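Long-range contact in putative mandelate racemase (Zymomonas mobilis, PDB 2OX4), which binds magnesium and probably acts as a lyase, perhaps a dehydratase, of the mandelate racemase branch of the enolase superfamily: residues Thr6-Arg16 against Leu383-Ala394. Residues are numbered along the deposited sequence; the frame is centred on the assembly and turned at random.
Sequences TKIEIFHVHTR and LYQISDYVSIEA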
loop_
_atom_site.group_PDB
_atom_site.type_symbol
_atom_site.label_atom_id
_atom_site.label_comp_id
_atom_site.label_asym_id
_atom_site.label_seq_id
_atom_site.Cartn_x
_atom_site.Cartn_y
_atom_site.Cartn_z
ATOM N N THR C 6 -8.320 14.847 -48.948
ATOM C CA THR C 6 -8.732 16.041 -49.693
ATOM C C THR C 6 -10.096 16.570 -49.271
ATOM O O THR C 6 -10.409 17.745 -49.499
ATOM C CB THR C 6 -8.792 15.767 -51.212
ATOM O OG1 THR C 6 -9.571 14.584 -51.450
ATOM C CG2 THR C 6 -7.391 15.599 -51.784
ATOM N N LYS C 7 -10.921 15.707 -48.678
ATOM C CA LYS C 7 -12.259 16.109 -48.268
ATOM C C LYS C 7 -12.711 15.288 -47.067
ATOM O O LYS C 7 -12.371 14.106 -46.944
ATOM C CB LYS C 7 -13.267 15.917 -49.414
ATOM C CG LYS C 7 -14.574 16.652 -49.192
ATOM C CD LYS C 7 -15.703 16.062 -50.022
ATOM C CE LYS C 7 -15.561 16.396 -51.482
ATOM N NZ LYS C 7 -16.761 15.983 -52.257
ATOM N N ILE C 8 -13.461 15.935 -46.189
ATOM C CA ILE C 8 -14.023 15.295 -45.011
ATOM C C ILE C 8 -15.478 15.735 -44.931
ATOM O O ILE C 8 -15.779 16.927 -44.944
ATOM C CB ILE C 8 -13.242 15.688 -43.735
ATOM C CG1 ILE C 8 -11.860 15.021 -43.737
ATOM C CG2 ILE C 8 -14.029 15.291 -42.455
ATOM C CD1 ILE C 8 -10.893 15.612 -42.735
ATOM N N GLU C 9 -16.381 14.759 -44.862
ATOM C CA GLU C 9 -17.799 15.055 -44.781
ATOM C C GLU C 9 -18.384 14.463 -43.522
ATOM O O GLU C 9 -18.121 13.310 -43.205
ATOM C CB GLU C 9 -18.530 14.481 -45.988
ATOM C CG GLU C 9 -18.051 15.048 -47.310
ATOM C CD GLU C 9 -18.582 14.234 -48.486
ATOM O OE1 GLU C 9 -17.953 13.218 -48.846
ATOM O OE2 GLU C 9 -19.640 14.597 -49.029
ATOM N N ILE C 10 -19.179 15.249 -42.803
ATOM C CA ILE C 10 -19.699 14.791 -41.511
ATOM C C ILE C 10 -21.220 14.822 -41.543
ATOM O O ILE C 10 -21.810 15.841 -41.888
ATOM C CB ILE C 10 -19.163 15.657 -40.332
ATOM C CG1 ILE C 10 -17.635 15.614 -40.297
ATOM C CG2 ILE C 10 -19.742 15.187 -38.992
ATOM C CD1 ILE C 10 -17.027 16.943 -39.923
ATOM N N PHE C 11 -21.837 13.701 -41.179
ATOM C CA PHE C 11 -23.290 13.546 -41.249
ATOM C C PHE C 11 -23.829 13.347 -39.843
ATOM O O PHE C 11 -23.629 12.291 -39.247
ATOM C CB PHE C 11 -23.649 12.305 -42.083
ATOM C CG PHE C 11 -23.075 12.311 -43.472
ATOM C CD1 PHE C 11 -21.789 11.827 -43.718
ATOM C CD2 PHE C 11 -23.830 12.771 -44.544
ATOM C CE1 PHE C 11 -21.253 11.831 -44.996
ATOM C CE2 PHE C 11 -23.305 12.780 -45.827
ATOM C CZ PHE C 11 -22.019 12.304 -46.063
ATOM N N HIS C 12 -24.503 14.359 -39.309
ATOM C CA HIS C 12 -25.199 14.195 -38.044
ATOM C C HIS C 12 -26.662 13.849 -38.390
ATOM O O HIS C 12 -27.474 14.730 -38.715
ATOM C CB HIS C 12 -25.072 15.459 -37.176
ATOM C CG HIS C 12 -25.638 15.310 -35.796
ATOM N ND1 HIS C 12 -25.848 16.386 -34.956
ATOM C CD2 HIS C 12 -26.040 14.211 -35.107
ATOM C CE1 HIS C 12 -26.356 15.959 -33.813
ATOM N NE2 HIS C 12 -26.483 14.645 -33.876
ATOM N N VAL C 13 -26.956 12.552 -38.374
ATOM C CA VAL C 13 -28.200 12.012 -38.950
ATOM C C VAL C 13 -29.386 12.549 -38.155
ATOM O O VAL C 13 -29.327 12.625 -36.920
ATOM C CB VAL C 13 -28.210 10.458 -38.946
ATOM C CG1 VAL C 13 -29.553 9.917 -39.486
ATOM C CG2 VAL C 13 -27.065 9.920 -39.789
ATOM N N HIS C 14 -30.441 12.961 -38.865
ATOM C CA HIS C 14 -31.652 13.471 -38.223
ATOM C C HIS C 14 -32.314 12.425 -37.330
ATOM O O HIS C 14 -32.127 11.220 -37.532
ATOM C CB HIS C 14 -32.642 13.968 -39.283
ATOM C CG HIS C 14 -32.161 15.163 -40.048
ATOM N ND1 HIS C 14 -32.660 15.501 -41.290
ATOM C CD2 HIS C 14 -31.232 16.103 -39.747
ATOM C CE1 HIS C 14 -32.056 16.596 -41.720
ATOM N NE2 HIS C 14 -31.187 16.982 -40.802
ATOM N N THR C 15 -33.082 12.891 -36.346
ATOM C CA THR C 15 -33.683 12.014 -35.332
ATOM C C THR C 15 -34.266 10.740 -35.935
ATOM O O THR C 15 -35.098 10.796 -36.840
ATOM C CB THR C 15 -34.766 12.754 -34.534
ATOM O OG1 THR C 15 -34.210 13.959 -34.013
ATOM C CG2 THR C 15 -35.287 11.894 -33.379
ATOM N N ARG C 16 -33.792 9.596 -35.458
ATOM C CA ARG C 16 -34.387 8.312 -35.810
ATOM C C ARG C 16 -35.697 8.158 -35.027
ATOM O O ARG C 16 -35.695 8.249 -33.806
ATOM C CB ARG C 16 -33.405 7.163 -35.519
ATOM C CG ARG C 16 -31.968 7.336 -36.105
ATOM C CD ARG C 16 -31.901 7.222 -37.625
ATOM N NE ARG C 16 -32.479 8.392 -38.281
ATOM C CZ ARG C 16 -33.007 8.389 -39.501
ATOM N NH1 ARG C 16 -33.511 9.508 -40.005
ATOM N NH2 ARG C 16 -33.028 7.271 -40.215
ATOM N N LEU C 383 -28.250 9.629 -47.007
ATOM C CA LEU C 383 -27.663 10.339 -45.870
ATOM C C LEU C 383 -27.547 11.834 -46.070
ATOM O O LEU C 383 -27.756 12.595 -45.135
ATOM C CB LEU C 383 -26.300 9.760 -45.496
ATOM C CG LEU C 383 -26.407 9.017 -44.168
ATOM C CD1 LEU C 383 -26.917 7.605 -44.440
ATOM C CD2 LEU C 383 -25.067 9.003 -43.489
ATOM N N TYR C 384 -27.250 12.254 -47.300
ATOM C CA TYR C 384 -27.108 13.670 -47.630
ATOM C C TYR C 384 -28.401 14.452 -47.392
ATOM O O TYR C 384 -28.370 15.640 -47.088
ATOM C CB TYR C 384 -26.638 13.832 -49.085
ATOM C CG TYR C 384 -25.217 13.363 -49.306
ATOM C CD1 TYR C 384 -24.928 12.014 -49.567
ATOM C CD2 TYR C 384 -24.152 14.263 -49.232
ATOM C CE1 TYR C 384 -23.611 11.583 -49.755
ATOM C CE2 TYR C 384 -22.839 13.842 -49.420
ATOM C CZ TYR C 384 -22.575 12.507 -49.679
ATOM O OH TYR C 384 -21.270 12.105 -49.855
ATOM N N GLN C 385 -29.535 13.772 -47.513
ATOM C CA GLN C 385 -30.837 14.419 -47.378
ATOM C C GLN C 385 -31.438 14.294 -45.973
ATOM O O GLN C 385 -32.381 15.003 -45.628
ATOM C CB GLN C 385 -31.808 13.858 -48.422
ATOM C CG GLN C 385 -31.725 14.542 -49.787
ATOM C CD GLN C 385 -31.944 16.049 -49.717
ATOM O OE1 GLN C 385 -30.999 16.831 -49.825
ATOM N NE2 GLN C 385 -33.196 16.458 -49.531
ATOM N N ILE C 386 -30.901 13.387 -45.163
ATOM C CA ILE C 386 -31.474 13.111 -43.840
ATOM C C ILE C 386 -30.465 13.381 -42.702
ATOM O O ILE C 386 -30.564 12.800 -41.615
ATOM C CB ILE C 386 -32.071 11.681 -43.730
ATOM C CG1 ILE C 386 -30.991 10.607 -43.957
ATOM C CG2 ILE C 386 -33.245 11.496 -44.708
ATOM C CD1 ILE C 386 -31.372 9.270 -43.370
ATOM N N SER C 387 -29.520 14.277 -42.969
ATOM C CA SER C 387 -28.479 14.627 -41.999
ATOM C C SER C 387 -28.247 16.138 -41.980
ATOM O O SER C 387 -28.431 16.826 -42.994
ATOM C CB SER C 387 -27.152 13.927 -42.348
ATOM O OG SER C 387 -27.312 12.526 -42.502
ATOM N N ASP C 388 -27.833 16.643 -40.820
ATOM C CA ASP C 388 -27.055 17.877 -40.747
ATOM C C ASP C 388 -25.674 17.589 -41.318
ATOM O O ASP C 388 -24.931 16.781 -40.771
ATOM C CB ASP C 388 -26.927 18.358 -39.290
ATOM C CG ASP C 388 -28.262 18.779 -38.689
ATOM O OD1 ASP C 388 -28.354 18.886 -37.447
ATOM O OD2 ASP C 388 -29.220 19.002 -39.457
ATOM N N TYR C 389 -25.343 18.266 -42.410
ATOM C CA TYR C 389 -24.192 17.925 -43.258
ATOM C C TYR C 389 -23.151 19.037 -43.208
ATOM O O TYR C 389 -23.480 20.204 -43.393
ATOM C CB TYR C 389 -24.658 17.714 -44.707
ATOM C CG TYR C 389 -23.551 17.518 -45.727
ATOM C CD1 TYR C 389 -22.915 16.283 -45.869
ATOM C CD2 TYR C 389 -23.155 18.560 -46.567
ATOM C CE1 TYR C 389 -21.908 16.100 -46.811
ATOM C CE2 TYR C 389 -22.153 18.383 -47.509
ATOM C CZ TYR C 389 -21.540 17.149 -47.632
ATOM O OH TYR C 389 -20.548 16.971 -48.571
ATOM N N VAL C 390 -21.898 18.672 -42.962
ATOM C CA VAL C 390 -20.782 19.626 -43.029
ATOM C C VAL C 390 -19.667 19.032 -43.885
ATOM O O VAL C 390 -19.335 17.854 -43.751
ATOM C CB VAL C 390 -20.250 20.008 -41.609
ATOM C CG1 VAL C 390 -19.006 20.898 -41.709
ATOM C CG2 VAL C 390 -21.337 20.717 -40.787
ATOM N N SER C 391 -19.110 19.849 -44.776
ATOM C CA SER C 391 -18.048 19.430 -45.680
ATOM C C SER C 391 -16.857 20.336 -45.395
ATOM O O SER C 391 -17.021 21.543 -45.199
ATOM C CB SER C 391 -18.511 19.615 -47.132
ATOM O OG SER C 391 -17.568 19.101 -48.057
ATOM N N ILE C 392 -15.667 19.749 -45.340
ATOM C CA ILE C 392 -14.420 20.507 -45.226
ATOM C C ILE C 392 -13.483 20.012 -46.317
ATOM O O ILE C 392 -13.207 18.819 -46.398
ATOM C CB ILE C 392 -13.731 20.284 -43.849
ATOM C CG1 ILE C 392 -14.620 20.772 -42.694
ATOM C CG2 ILE C 392 -12.368 20.982 -43.802
ATOM C CD1 ILE C 392 -15.397 19.676 -42.000
ATOM N N GLU C 393 -12.984 20.911 -47.159
ATOM C CA GLU C 393 -12.087 20.459 -48.222
ATOM C C GLU C 393 -10.800 21.228 -48.466
ATOM O O GLU C 393 -10.587 22.305 -47.912
ATOM C CB GLU C 393 -12.820 20.134 -49.526
ATOM C CG GLU C 393 -13.762 21.191 -50.034
ATOM C CD GLU C 393 -14.644 20.663 -51.146
ATOM O OE1 GLU C 393 -14.110 19.987 -52.052
ATOM O OE2 GLU C 393 -15.868 20.914 -51.113
ATOM N N ALA C 394 -9.939 20.622 -49.282
ATOM C CA ALA C 394 -8.663 21.197 -49.670
ATOM C C ALA C 394 -8.854 22.362 -50.650
ATOM O O ALA C 394 -9.667 22.286 -51.578
ATOM C CB ALA C 394 -7.778 20.113 -50.281
HETATM O O HOH W 1 -15.911 18.799 -53.711
HETATM O O HOH W 2 -25.818 18.933 -36.096
#
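Ile8 and Ile392, Ile10 and Val390, and His12 and Asp388 form three hydrogen-bonded antiparallel pairs, each trading N-H for C=O in both directions, and they illustrate how a sheet satisfies its backbone N-H and C=O groups. The ladder runs on at both ends, from Ala394 N to Thr6 O and from His14 N to Ile386 O, the latter bond 2.8 Å long. Between these pairs, on the face bearing Glu9, Phe11 and Tyr389, a buried carboxylate is answered by phenols: Tyr389 OH donates to the anti lone pair of Glu9 OE2 at 2.6 Å, its ring turned 85° from the carboxylate. Tyr384 OH lies 3.1 Å from the same Glu9 OE2. Tyr389 carries CG anti to its own N (chi1 173°), which brings its ring alongside Phe11, while Phe11 puts its CE2 edge over the face of Tyr384 in a T-shaped pair, planes nearly perpendicular. The N-terminal strand 5-13 and strand 387-393, from near the C-terminal end, are neighbours in the antiparallel sheet of the enolase-type N-terminal capping domain, the C-terminal segment returning from the barrel; helix 48-62 packs on the Ile8, Ile10 and Ile392 face. Just past the end of strand 5-13, His14 NE2 donates in its ring plane to Asp388 OD2 (3.1 Å, bent to 137°), and Ser387 N sits over the ring's centre. A leucine in place of His14 would probably leave Asp388 OD2 without this donor and the peptide at Ser387 without its flat cover. Asp388 OD1 takes a salt bridge from Arg22 and a proton from a water that also meets His12 ND1. Leu383 O receives Ser387 OG (2.7 Å) and Ile386 N from opposite faces, and Arg16 NE donates to His14 O at 2.9 Å while Arg16 NH2 makes a salt bridge with Glu354.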